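Local coordinates for protein 3'-5'-exonuclease (Saccharomyces cerevisiae, PDB 3E2V) that acts as a 3'-5' DNA exonuclease of the metal-dependent TatD hydrolase family and probably also cuts double-stranded DNA as an endonuclease, at residues 56-61 with 159-164; 88-93 with 200-205; 20-25 with 62-67. All coordinates share one frame; numbering follows the deposited sequence.

Contact 1: residues 56-61 with 159-164; sequences LVTGSS and IGEIGL
Glu161 lays its carboxylate against Thr58, with OE2 of Glu161 3.4 Å from CG2 of Thr58 and nearly as near to CB, so that an acidic oxygen rests on the methyl side of the threonine. Both residues were modelled in two conformers, so the touch holds for the conformers described here and is less certain than the backbone bond. In them the glutamate has CG anti to its own carbonyl carbon (chi1 -75°) and is extended beyond, which carries the carboxylate obliquely over the threonine. The hydroxyl of Thr58 is engaged on another side, where OG1 is hydrogen-bonded to OD1 of Asn20.

The firmer link is made by the backbone. Glu161 N donates to Gly59 O at 2.9 Å, and the donor stands almost straight out from the carbonyl, at a C=O...N angle of 176°. The peptide bond between Gly160 and Glu161 is cis, an arrangement that turns its N-H and its C=O to the same side. Gly59 O therefore also comes within 3.3 Å of Gly160 O, two acceptors brought close by the neighbouring bond. Thr86 OG1 is hydrogen-bonded to both Gly160 O and Gly59 N and links the two segments a second time.

Glu161 binds magnesium in a structure of this protein; in this model its side chain lies about 4 Å from the ion, next to the ligand His253. This follows the rule for TIM barrels, whose active sites lie at the C-terminal ends of the strands and in the loops after them.

The whole contact is buried where strands 52-57 and 156-165 of the parallel barrel run out. Strand 82-87, which carries Thr86, lies between them, Phe200 of strand 199-204 touches both Thr58 and Glu161, and helix 174-187 packs against Ile162 and Leu164.

Contact 2: residues 88-93 with 200-205; sequences GVHPCC and FLHMRS
Both histidines extend CG anti to the backbone N, His90 with chi1 -180° and His202 with chi1 -178°, and the two rings are thereby brought together where the loop faces the strand. His90 brings a corner rather than a flat side: its NE2 stands 3.3 Å above the plane of the His202 ring, over the ring centre. The ring centroids are 4.2 Å apart and the planes are inclined at 49°, an oblique aromatic pair that is neither a parallel stack nor a T. Beside it, CG of Pro91 reaches CD2 of His202 at 3.8 Å, a nonpolar touch next to the ring pair.

The turn of the loop fixes the rotation of His90. Cys92 N donates to ND1 of His90 at 2.8 Å, in the plane of the imidazole, in a nearly straight bond, while Cys93 N returns to His90 O. Cys92 and Cys93 are joined by a disulfide between adjacent residues, with SG of Cys92 2.1 Å from SG of Cys93, a further closure of the same bend.

His202 lies on strand 199-204 of the TIM barrel and is held at its rim: NE2 is hydrogen-bonded to OD2 of Asp165, and ND1 has a weak hydrogen bond to OE1 of Glu161, a magnesium-binding residue of this protein. Asp165 OD2 also takes a salt bridge from NH1 of Arg204, so one carboxylate oxygen serves both strand residues.

With ND1 engaged by the Cys92 amide, the His90 ring is oriented so that NE2 lies over the His202 ring. His202 is oriented in its turn by the bond to Asp165. A second-shell role of His202 towards Glu161 is possible, but it rests on a weak bond.

Contact 3: residues 20-25 with 62-67; sequences NLTDPM and IAESQS
Thr22 meets helix 62-75 with every atom of its side chain. CB lies 3.7 Å from OE1 of Glu64; OG1 goes on to donate a hydrogen bond of 2.7 Å to that same Glu64 OE1, arriving on the syn side of the carboxylate and 18° out of its plane. The other branch turns to the next turn of the helix, where Thr22 CG2 lies 4.1 Å from Ser67 C and 4.2 Å from Ser67 CB. With chi1 66°, the threonine hydroxyl sits between the backbone N and the carbonyl carbon, and a glutamate chain bent at chi2 (-75°) comes to meet it.

In the TIM barrel this joins the loop after strand 18-19 to the start of the helix after strand 52-57; Ser61 is the N-cap of that helix. Replacing Glu64 with an alanine would probably leave the Thr22 hydroxyl without this acceptor, so that only nonpolar touches, such as that of CG2 with Ser67, would remain between Thr22 and residues 62-67. The loop has its own bracing: a type I turn runs from Asn20 to Asp23, and Asp23 OD2 accepts from Met25 N in an Asx turn.

Overall arrangement
The contacts gather round one end of the barrel. Contacts 1 and 2 have centres about 6 Å apart and interlock through backbone: Ile162 O to His202 N and Ser60 O to His90 N, both 2.8 Å. Contact 3 is centred about 10 Å from contact 1 and is coupled to it by Thr58 OG1 and Asn20 OD1, at 2.6 Å; Asn20 in turn reaches the magnesium ligand Asp303. Between contacts 2 and 3, about 15 Å apart, Ser65 OG meets Gly88 N. Measured from the bound magnesium, the side chains of Glu161, His202 and Thr22 lie at about 4, 5 and 11 Å, so the contacts step outward from the metal.

Contact 1: residues 56-61 with 159-164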
ATOM      1  N   LEU A  56      -2.264   3.500   7.071  1.00 12.44           N
ATOM      2  CA  LEU A  56      -2.996   3.650   5.834  1.00 12.73           C
ATOM      3  C   LEU A  56      -3.541   2.282   5.436  1.00 12.49           C
ATOM      4  O   LEU A  56      -2.762   1.336   5.215  1.00 13.12           O
ATOM      5  CB  LEU A  56      -2.059   4.204   4.749  1.00 12.88           C
ATOM      6  CG  LEU A  56      -2.687   4.509   3.386  1.00 11.14           C
ATOM      7  CD1 LEU A  56      -3.643   5.706   3.489  1.00 13.39           C
ATOM      8  CD2 LEU A  56      -1.574   4.831   2.387  1.00 13.51           C
ATOM      9  N   VAL A  57      -4.870   2.178   5.362  1.00 12.62           N
ATOM     10  CA  VAL A  57      -5.550   0.930   5.007  1.00 13.04           C
ATOM     11  C   VAL A  57      -5.670   0.853   3.491  1.00 13.09           C
ATOM     12  O   VAL A  57      -6.172   1.766   2.868  1.00 13.08           O
ATOM     13  CB  VAL A  57      -6.946   0.864   5.682  1.00 13.61           C
ATOM     14  CG1 VAL A  57      -7.733  -0.383   5.273  1.00 13.65           C
ATOM     15  CG2 VAL A  57      -6.788   0.901   7.197  1.00 13.85           C
ATOM     16  N   THR A  58      -5.157  -0.231   2.913  1.00 13.95           N
ATOM     17  CA  THR A  58      -5.135  -0.369   1.460  0.50 15.36           C
ATOM     18  C   THR A  58      -6.465  -0.811   0.878  1.00 15.55           C
ATOM     19  O   THR A  58      -7.150  -1.694   1.420  1.00 16.82           O
ATOM     20  CB  THR A  58      -4.139  -1.423   1.017  0.50 15.32           C
ATOM     21  OG1 THR A  58      -4.391  -2.616   1.756  0.50 17.54           O
ATOM     22  CG2 THR A  58      -2.731  -0.971   1.261  0.50 15.75           C
ATOM     23  N   GLY A  59      -6.831  -0.182  -0.241  1.00 16.08           N
ATOM     24  CA  GLY A  59      -7.973  -0.603  -1.070  1.00 16.86           C
ATOM     25  C   GLY A  59      -7.423  -1.099  -2.402  1.00 17.38           C
ATOM     26  O   GLY A  59      -6.508  -0.465  -2.960  1.00 17.59           O
ATOM     27  N   SER A  60      -7.942  -2.215  -2.915  1.00 17.05           N
ATOM     28  CA  SER A  60      -7.388  -2.836  -4.141  1.00 17.19           C
ATOM     29  C   SER A  60      -8.385  -3.055  -5.286  1.00 15.93           C
ATOM     30  O   SER A  60      -8.024  -3.564  -6.350  1.00 16.30           O
ATOM     31  CB  SER A  60      -6.694  -4.157  -3.801  1.00 17.79           C
ATOM     32  OG  SER A  60      -7.645  -5.104  -3.318  1.00 22.05           O
ATOM     33  N   SER A  61      -9.645  -2.712  -5.046  1.00 15.25           N
ATOM     34  CA  SER A  61     -10.684  -2.751  -6.078  1.00 15.93           C
ATOM     35  C   SER A  61     -11.773  -1.771  -5.675  1.00 16.41           C
ATOM     36  O   SER A  61     -11.709  -1.167  -4.589  1.00 15.68           O
ATOM     37  CB  SER A  61     -11.246  -4.161  -6.237  1.00 16.33           C
ATOM     38  OG  SER A  61     -11.978  -4.523  -5.077  1.00 17.42           O
ATOM     39  N   ILE A 159      -4.706   7.890  -3.532  1.00 12.21           N
ATOM     40  CA  ILE A 159      -5.269   7.145  -4.659  1.00 12.57           C
ATOM     41  C   ILE A 159      -4.367   5.951  -4.938  1.00 12.55           C
ATOM     42  O   ILE A 159      -3.171   6.123  -5.189  1.00 13.05           O
ATOM     43  CB  ILE A 159      -5.430   8.072  -5.890  1.00 11.78           C
ATOM     44  CG1 ILE A 159      -6.563   9.082  -5.611  1.00 13.42           C
ATOM     45  CG2 ILE A 159      -5.695   7.267  -7.158  1.00 13.80           C
ATOM     46  CD1 ILE A 159      -6.557  10.307  -6.547  1.00 14.37           C
ATOM     47  N   GLY A 160      -4.945   4.757  -4.880  1.00 12.50           N
ATOM     48  CA  GLY A 160      -4.199   3.510  -5.050  1.00 12.26           C
ATOM     49  C   GLY A 160      -4.959   2.410  -4.337  1.00 13.30           C
ATOM     50  O   GLY A 160      -6.031   2.689  -3.810  1.00 14.05           O
ATOM     51  N   GLU A 161      -4.474   1.163  -4.311  1.00 13.19           N
ATOM     52  CA  GLU A 161      -3.247   0.705  -4.964  0.50 13.90           C
ATOM     53  C   GLU A 161      -3.448   0.589  -6.465  1.00 13.65           C
ATOM     54  O   GLU A 161      -4.326  -0.161  -6.880  1.00 14.66           O
ATOM     55  CB  GLU A 161      -2.908  -0.692  -4.449  0.50 14.43           C
ATOM     56  CG  GLU A 161      -2.355  -0.721  -3.061  0.50 15.82           C
ATOM     57  CD  GLU A 161      -1.773  -2.070  -2.688  0.50 18.61           C
ATOM     58  OE1 GLU A 161      -0.934  -2.604  -3.448  0.50 19.10           O
ATOM     59  OE2 GLU A 161      -2.161  -2.588  -1.625  0.50 20.47           O
ATOM     60  N   ILE A 162      -2.643   1.295  -7.262  1.00 12.50           N
ATOM     61  CA  ILE A 162      -2.691   1.151  -8.720  1.00 12.80           C
ATOM     62  C   ILE A 162      -1.289   0.903  -9.261  1.00 12.10           C
ATOM     63  O   ILE A 162      -0.301   1.327  -8.658  1.00 12.76           O
ATOM     64  CB  ILE A 162      -3.337   2.383  -9.405  1.00 12.44           C
ATOM     65  CG1 ILE A 162      -2.556   3.669  -9.112  1.00 13.88           C
ATOM     66  CG2 ILE A 162      -4.801   2.541  -8.948  1.00 14.50           C
ATOM     67  CD1 ILE A 162      -3.067   4.898  -9.883  1.00 13.99           C
ATOM     68  N   GLY A 163      -1.197   0.197 -10.379  1.00 12.10           N
ATOM     69  CA  GLY A 163       0.106  -0.032 -10.976  1.00 11.90           C
ATOM     70  C   GLY A 163       0.130  -1.261 -11.836  1.00 12.67           C
ATOM     71  O   GLY A 163      -0.847  -1.571 -12.525  1.00 13.54           O
ATOM     72  N   LEU A 164       1.255  -1.969 -11.781  1.00 12.54           N
ATOM     73  CA  LEU A 164       1.493  -3.120 -12.651  1.00 12.66           C
ATOM     74  C   LEU A 164       2.044  -4.280 -11.841  1.00 13.10           C
ATOM     75  O   LEU A 164       2.868  -4.065 -10.941  1.00 14.53           O
ATOM     76  CB  LEU A 164       2.481  -2.746 -13.763  1.00 12.83           C
ATOM     77  CG  LEU A 164       2.112  -1.596 -14.697  1.00 13.39           C
ATOM     78  CD1 LEU A 164       3.220  -1.348 -15.723  1.00 14.76           C
ATOM     79  CD2 LEU A 164       0.823  -1.912 -15.434  1.00 13.67           C
TER

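Contact 2: residues 88-93 with 200-205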
ATOM      1  N   GLY A  88      -8.786   2.788  -5.092  1.00 12.43           N
ATOM      2  CA  GLY A  88      -8.169   2.470  -6.384  1.00 13.13           C
ATOM      3  C   GLY A  88      -8.365   1.023  -6.751  1.00 12.91           C
ATOM      4  O   GLY A  88      -8.865   0.245  -5.950  1.00 13.99           O
ATOM      5  N   VAL A  89      -7.989   0.676  -7.980  1.00 12.82           N
ATOM      6  CA  VAL A  89      -8.088  -0.715  -8.456  1.00 12.63           C
ATOM      7  C   VAL A  89      -6.711  -1.234  -8.848  1.00 13.07           C
ATOM      8  O   VAL A  89      -6.060  -0.678  -9.728  1.00 13.38           O
ATOM      9  CB  VAL A  89      -9.072  -0.866  -9.643  1.00 12.75           C
ATOM     10  CG1 VAL A  89      -9.245  -2.326 -10.030  1.00 13.52           C
ATOM     11  CG2 VAL A  89     -10.416  -0.273  -9.271  1.00 13.77           C
ATOM     12  N   HIS A  90      -6.281  -2.277  -8.152  1.00 13.22           N
ATOM     13  CA  HIS A  90      -4.955  -2.888  -8.260  1.00 13.73           C
ATOM     14  C   HIS A  90      -4.907  -3.712  -9.547  1.00 14.31           C
ATOM     15  O   HIS A  90      -5.945  -4.154 -10.035  1.00 12.95           O
ATOM     16  CB  HIS A  90      -4.859  -3.764  -7.001  1.00 14.34           C
ATOM     17  CG  HIS A  90      -3.598  -4.535  -6.809  1.00 15.50           C
ATOM     18  ND1 HIS A  90      -3.245  -5.614  -7.587  1.00 15.53           N
ATOM     19  CD2 HIS A  90      -2.684  -4.480  -5.813  1.00 17.81           C
ATOM     20  CE1 HIS A  90      -2.132  -6.153  -7.119  1.00 17.55           C
ATOM     21  NE2 HIS A  90      -1.782  -5.494  -6.031  1.00 19.12           N
ATOM     22  N   PRO A  91      -3.706  -3.904 -10.114  1.00 14.38           N
ATOM     23  CA  PRO A  91      -3.605  -4.737 -11.312  1.00 15.62           C
ATOM     24  C   PRO A  91      -4.250  -6.138 -11.170  1.00 16.39           C
ATOM     25  O   PRO A  91      -4.709  -6.676 -12.193  1.00 18.09           O
ATOM     26  CB  PRO A  91      -2.085  -4.807 -11.570  1.00 15.32           C
ATOM     27  CG  PRO A  91      -1.451  -4.338 -10.274  1.00 14.94           C
ATOM     28  CD  PRO A  91      -2.404  -3.323  -9.736  1.00 14.79           C
ATOM     29  N   CYS A  92      -4.338  -6.691  -9.950  1.00 17.19           N
ATOM     30  CA  CYS A  92      -5.057  -7.963  -9.655  1.00 18.33           C
ATOM     31  C   CYS A  92      -6.457  -7.949 -10.211  1.00 17.77           C
ATOM     32  O   CYS A  92      -7.038  -8.989 -10.527  1.00 18.19           O
ATOM     33  CB  CYS A  92      -5.249  -8.189  -8.127  1.00 19.52           C
ATOM     34  SG  CYS A  92      -6.246  -6.888  -7.221  1.00 24.18           S
ATOM     35  N   CYS A  93      -7.034  -6.757 -10.260  1.00 16.23           N
ATOM     36  CA  CYS A  93      -8.473  -6.636 -10.197  1.00 16.85           C
ATOM     37  C   CYS A  93      -9.039  -5.776 -11.303  1.00 15.47           C
ATOM     38  O   CYS A  93     -10.234  -5.453 -11.288  1.00 15.64           O
ATOM     39  CB  CYS A  93      -8.840  -6.080  -8.819  1.00 16.68           C
ATOM     40  SG  CYS A  93      -8.302  -7.207  -7.433  1.00 22.12           S
ATOM     41  N   PHE A 200      -0.484   5.862  -4.339  1.00 11.72           N
ATOM     42  CA  PHE A 200      -0.018   4.660  -3.679  1.00 12.28           C
ATOM     43  C   PHE A 200       0.094   3.596  -4.757  1.00 12.23           C
ATOM     44  O   PHE A 200      -0.915   3.059  -5.232  1.00 12.57           O
ATOM     45  CB  PHE A 200      -1.007   4.294  -2.556  1.00 12.90           C
ATOM     46  CG  PHE A 200      -0.529   3.201  -1.650  1.00 12.12           C
ATOM     47  CD1 PHE A 200       0.375   3.462  -0.632  1.00 14.30           C
ATOM     48  CD2 PHE A 200      -0.973   1.916  -1.815  1.00 15.67           C
ATOM     49  CE1 PHE A 200       0.805   2.447   0.209  1.00 15.30           C
ATOM     50  CE2 PHE A 200      -0.529   0.884  -0.975  1.00 14.93           C
ATOM     51  CZ  PHE A 200       0.348   1.158   0.043  1.00 14.93           C
ATOM     52  N   LEU A 201       1.331   3.342  -5.177  1.00 12.08           N
ATOM     53  CA  LEU A 201       1.612   2.626  -6.421  1.00 11.68           C
ATOM     54  C   LEU A 201       2.149   1.234  -6.152  1.00 13.45           C
ATOM     55  O   LEU A 201       2.946   1.021  -5.239  1.00 13.34           O
ATOM     56  CB  LEU A 201       2.607   3.443  -7.234  1.00 11.98           C
ATOM     57  CG  LEU A 201       2.174   4.843  -7.667  1.00 12.04           C
ATOM     58  CD1 LEU A 201       3.378   5.709  -8.046  1.00 14.47           C
ATOM     59  CD2 LEU A 201       1.105   4.805  -8.763  1.00 14.21           C
ATOM     60  N   HIS A 202       1.679   0.296  -6.971  1.00 14.55           N
ATOM     61  CA  HIS A 202       2.102  -1.108  -6.938  1.00 16.42           C
ATOM     62  C   HIS A 202       2.982  -1.379  -8.159  1.00 16.43           C
ATOM     63  O   HIS A 202       2.625  -1.059  -9.296  1.00 16.06           O
ATOM     64  CB  HIS A 202       0.866  -2.023  -6.919  1.00 18.13           C
ATOM     65  CG  HIS A 202       1.189  -3.482  -6.827  1.00 20.84           C
ATOM     66  ND1 HIS A 202       1.275  -4.150  -5.626  1.00 23.35           N
ATOM     67  CD2 HIS A 202       1.431  -4.402  -7.789  1.00 21.91           C
ATOM     68  CE1 HIS A 202       1.582  -5.416  -5.849  1.00 23.05           C
ATOM     69  NE2 HIS A 202       1.679  -5.596  -7.154  1.00 21.16           N
ATOM     70  N   MET A 203       4.149  -1.963  -7.927  1.00 17.11           N
ATOM     71  CA  MET A 203       5.011  -2.381  -9.010  1.00 17.48           C
ATOM     72  C   MET A 203       5.655  -3.703  -8.608  1.00 18.32           C
ATOM     73  O   MET A 203       6.369  -3.797  -7.583  1.00 18.40           O
ATOM     74  CB  MET A 203       6.098  -1.332  -9.303  1.00 17.93           C
ATOM     75  CG  MET A 203       6.939  -1.575 -10.570  1.00 18.53           C
ATOM     76  SD  MET A 203       8.218  -2.863 -10.414  1.00 12.99           S
ATOM     77  CE  MET A 203       9.457  -1.972  -9.454  1.00 19.62           C
ATOM     78  N   ARG A 204       5.426  -4.711  -9.429  1.00 16.93           N
ATOM     79  CA  ARG A 204       6.160  -5.962  -9.300  1.00 16.87           C
ATOM     80  C   ARG A 204       6.578  -6.452 -10.672  1.00 16.11           C
ATOM     81  O   ARG A 204       5.731  -6.655 -11.538  1.00 15.45           O
ATOM     82  CB  ARG A 204       5.297  -7.010  -8.637  1.00 17.69           C
ATOM     83  CG  ARG A 204       6.025  -8.328  -8.452  1.00 21.33           C
ATOM     84  CD  ARG A 204       5.604  -9.012  -7.173  1.00 26.84           C
ATOM     85  NE  ARG A 204       4.162  -9.251  -7.163  1.00 30.58           N
ATOM     86  CZ  ARG A 204       3.488  -9.746  -6.128  1.00 32.32           C
ATOM     87  NH1 ARG A 204       2.181  -9.919  -6.222  1.00 32.79           N
ATOM     88  NH2 ARG A 204       4.123 -10.056  -5.000  1.00 33.09           N
ATOM     89  N   SER A 205       7.888  -6.642 -10.855  1.00 15.87           N
ATOM     90  CA  SER A 205       8.461  -7.240 -12.074  1.00 15.88           C
ATOM     91  C   SER A 205       8.089  -6.512 -13.364  1.00 16.07           C
ATOM     92  O   SER A 205       8.044  -7.105 -14.441  1.00 16.62           O
ATOM     93  CB  SER A 205       8.106  -8.735 -12.173  1.00 16.21           C
ATOM     94  OG  SER A 205       8.464  -9.397 -10.969  1.00 17.58           O
TER

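Contact 3: residues 20-25 with 62-67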
ATOM      1  N   ASN A  20      -3.182  -3.987   5.446  1.00 12.70           N
ATOM      2  CA  ASN A  20      -4.295  -4.585   4.693  1.00 13.01           C
ATOM      3  C   ASN A  20      -5.392  -5.019   5.648  1.00 13.45           C
ATOM      4  O   ASN A  20      -5.650  -6.214   5.829  1.00 14.14           O
ATOM      5  CB  ASN A  20      -3.787  -5.778   3.893  1.00 12.79           C
ATOM      6  CG  ASN A  20      -2.703  -5.395   2.927  1.00 14.06           C
ATOM      7  OD1 ASN A  20      -2.971  -4.816   1.873  1.00 17.78           O
ATOM      8  ND2 ASN A  20      -1.447  -5.735   3.280  1.00 15.23           N
ATOM      9  N   LEU A  21      -6.013  -4.038   6.296  1.00 12.96           N
ATOM     10  CA  LEU A  21      -6.927  -4.319   7.400  1.00 13.96           C
ATOM     11  C   LEU A  21      -8.196  -5.051   6.996  1.00 14.38           C
ATOM     12  O   LEU A  21      -8.811  -5.721   7.834  1.00 14.77           O
ATOM     13  CB  LEU A  21      -7.252  -3.019   8.126  1.00 14.52           C
ATOM     14  CG  LEU A  21      -7.821  -3.233   9.532  1.00 14.83           C
ATOM     15  CD1 LEU A  21      -6.802  -3.876  10.481  1.00 17.01           C
ATOM     16  CD2 LEU A  21      -8.319  -1.909  10.096  1.00 18.22           C
ATOM     17  N   THR A  22      -8.583  -4.958   5.730  1.00 14.76           N
ATOM     18  CA  THR A  22      -9.727  -5.738   5.257  1.00 15.44           C
ATOM     19  C   THR A  22      -9.418  -7.216   5.014  1.00 15.74           C
ATOM     20  O   THR A  22     -10.332  -7.974   4.662  1.00 15.87           O
ATOM     21  CB  THR A  22     -10.295  -5.181   3.950  1.00 15.09           C
ATOM     22  OG1 THR A  22      -9.323  -5.333   2.897  1.00 16.17           O
ATOM     23  CG2 THR A  22     -10.675  -3.722   4.105  1.00 16.16           C
ATOM     24  N   ASP A  23      -8.156  -7.639   5.157  1.00 15.28           N
ATOM     25  CA  ASP A  23      -7.824  -9.016   4.846  1.00 15.46           C
ATOM     26  C   ASP A  23      -8.620  -9.989   5.713  1.00 15.04           C
ATOM     27  O   ASP A  23      -8.786  -9.744   6.903  1.00 15.64           O
ATOM     28  CB  ASP A  23      -6.341  -9.281   5.018  1.00 15.12           C
ATOM     29  CG  ASP A  23      -5.965 -10.618   4.448  1.00 16.65           C
ATOM     30  OD1 ASP A  23      -5.682 -10.685   3.242  1.00 19.07           O
ATOM     31  OD2 ASP A  23      -6.036 -11.607   5.192  1.00 16.59           O
ATOM     32  N   PRO A  24      -9.148 -11.077   5.114  1.00 15.13           N
ATOM     33  CA  PRO A  24      -9.910 -12.023   5.931  1.00 15.17           C
ATOM     34  C   PRO A  24      -9.236 -12.558   7.193  1.00 14.93           C
ATOM     35  O   PRO A  24      -9.939 -12.859   8.158  1.00 14.46           O
ATOM     36  CB  PRO A  24     -10.240 -13.144   4.942  1.00 15.95           C
ATOM     37  CG  PRO A  24     -10.350 -12.404   3.635  1.00 16.72           C
ATOM     38  CD  PRO A  24      -9.172 -11.462   3.692  1.00 15.31           C
ATOM     39  N   MET A  25      -7.907 -12.631   7.224  1.00 14.32           N
ATOM     40  CA  MET A  25      -7.222 -13.139   8.431  1.00 13.90           C
ATOM     41  C   MET A  25      -7.505 -12.248   9.657  1.00 14.27           C
ATOM     42  O   MET A  25      -7.615 -12.733  10.785  1.00 14.51           O
ATOM     43  CB  MET A  25      -5.704 -13.259   8.212  1.00 14.72           C
ATOM     44  CG  MET A  25      -5.286 -14.422   7.329  1.00 15.39           C
ATOM     45  SD  MET A  25      -3.452 -14.727   7.365  1.00 14.45           S
ATOM     46  CE  MET A  25      -3.063 -14.176   5.735  1.00 21.57           C
ATOM     47  N   ILE A  62     -12.773  -1.577  -6.529  1.00 17.20           N
ATOM     48  CA  ILE A  62     -13.876  -0.715  -6.122  1.00 18.34           C
ATOM     49  C   ILE A  62     -14.534  -1.318  -4.871  1.00 17.42           C
ATOM     50  O   ILE A  62     -14.700  -0.636  -3.849  1.00 17.78           O
ATOM     51  CB  ILE A  62     -14.890  -0.426  -7.264  1.00 18.53           C
ATOM     52  CG1 ILE A  62     -14.191   0.353  -8.389  1.00 19.91           C
ATOM     53  CG2 ILE A  62     -16.037   0.396  -6.712  1.00 20.55           C
ATOM     54  CD1 ILE A  62     -15.014   0.534  -9.704  1.00 20.53           C
ATOM     55  N   ALA A  63     -14.859  -2.607  -4.924  1.00 17.99           N
ATOM     56  CA  ALA A  63     -15.501  -3.258  -3.777  1.00 17.72           C
ATOM     57  C   ALA A  63     -14.631  -3.228  -2.525  1.00 17.86           C
ATOM     58  O   ALA A  63     -15.117  -2.928  -1.419  1.00 18.20           O
ATOM     59  CB  ALA A  63     -15.897  -4.683  -4.113  1.00 18.77           C
ATOM     60  N   GLU A  64     -13.341  -3.510  -2.686  1.00 17.31           N
ATOM     61  CA  GLU A  64     -12.437  -3.510  -1.548  1.00 17.10           C
ATOM     62  C   GLU A  64     -12.207  -2.113  -0.994  1.00 16.07           C
ATOM     63  O   GLU A  64     -12.033  -1.938   0.213  1.00 15.07           O
ATOM     64  CB  GLU A  64     -11.099  -4.162  -1.913  1.00 18.32           C
ATOM     65  CG  GLU A  64     -11.121  -5.667  -1.769  1.00 22.49           C
ATOM     66  CD  GLU A  64     -11.064  -6.102  -0.312  1.00 27.74           C
ATOM     67  OE1 GLU A  64     -10.045  -5.828   0.361  1.00 29.38           O
ATOM     68  OE2 GLU A  64     -12.046  -6.716   0.164  1.00 31.04           O
ATOM     69  N   SER A  65     -12.215  -1.114  -1.876  1.00 15.47           N
ATOM     70  CA  SER A  65     -12.087   0.264  -1.429  1.00 14.64           C
ATOM     71  C   SER A  65     -13.310   0.643  -0.609  1.00 15.06           C
ATOM     72  O   SER A  65     -13.188   1.304   0.424  1.00 14.71           O
ATOM     73  CB  SER A  65     -11.917   1.217  -2.614  1.00 14.93           C
ATOM     74  OG  SER A  65     -10.678   0.986  -3.265  1.00 14.18           O
ATOM     75  N   GLN A  66     -14.483   0.205  -1.069  1.00 14.90           N
ATOM     76  CA  GLN A  66     -15.708   0.417  -0.306  1.00 15.81           C
ATOM     77  C   GLN A  66     -15.667  -0.292   1.053  1.00 15.34           C
ATOM     78  O   GLN A  66     -16.052   0.298   2.069  1.00 15.31           O
ATOM     79  CB  GLN A  66     -16.920  -0.034  -1.120  1.00 16.67           C
ATOM     80  CG  GLN A  66     -18.257   0.326  -0.488  1.00 20.08           C
ATOM     81  CD  GLN A  66     -18.489   1.823  -0.394  1.00 22.57           C
ATOM     82  OE1 GLN A  66     -18.193   2.574  -1.338  1.00 23.12           O
ATOM     83  NE2 GLN A  66     -19.018   2.276   0.751  1.00 24.19           N
ATOM     84  N   SER A  67     -15.178  -1.534   1.079  1.00 15.71           N
ATOM     85  CA  SER A  67     -14.956  -2.235   2.354  1.00 15.90           C
ATOM     86  C   SER A  67     -14.025  -1.462   3.290  1.00 15.98           C
ATOM     87  O   SER A  67     -14.273  -1.389   4.499  1.00 16.30           O
ATOM     88  CB  SER A  67     -14.415  -3.646   2.124  1.00 17.20           C
ATOM     89  OG  SER A  67     -15.399  -4.431   1.478  1.00 21.05           O
TER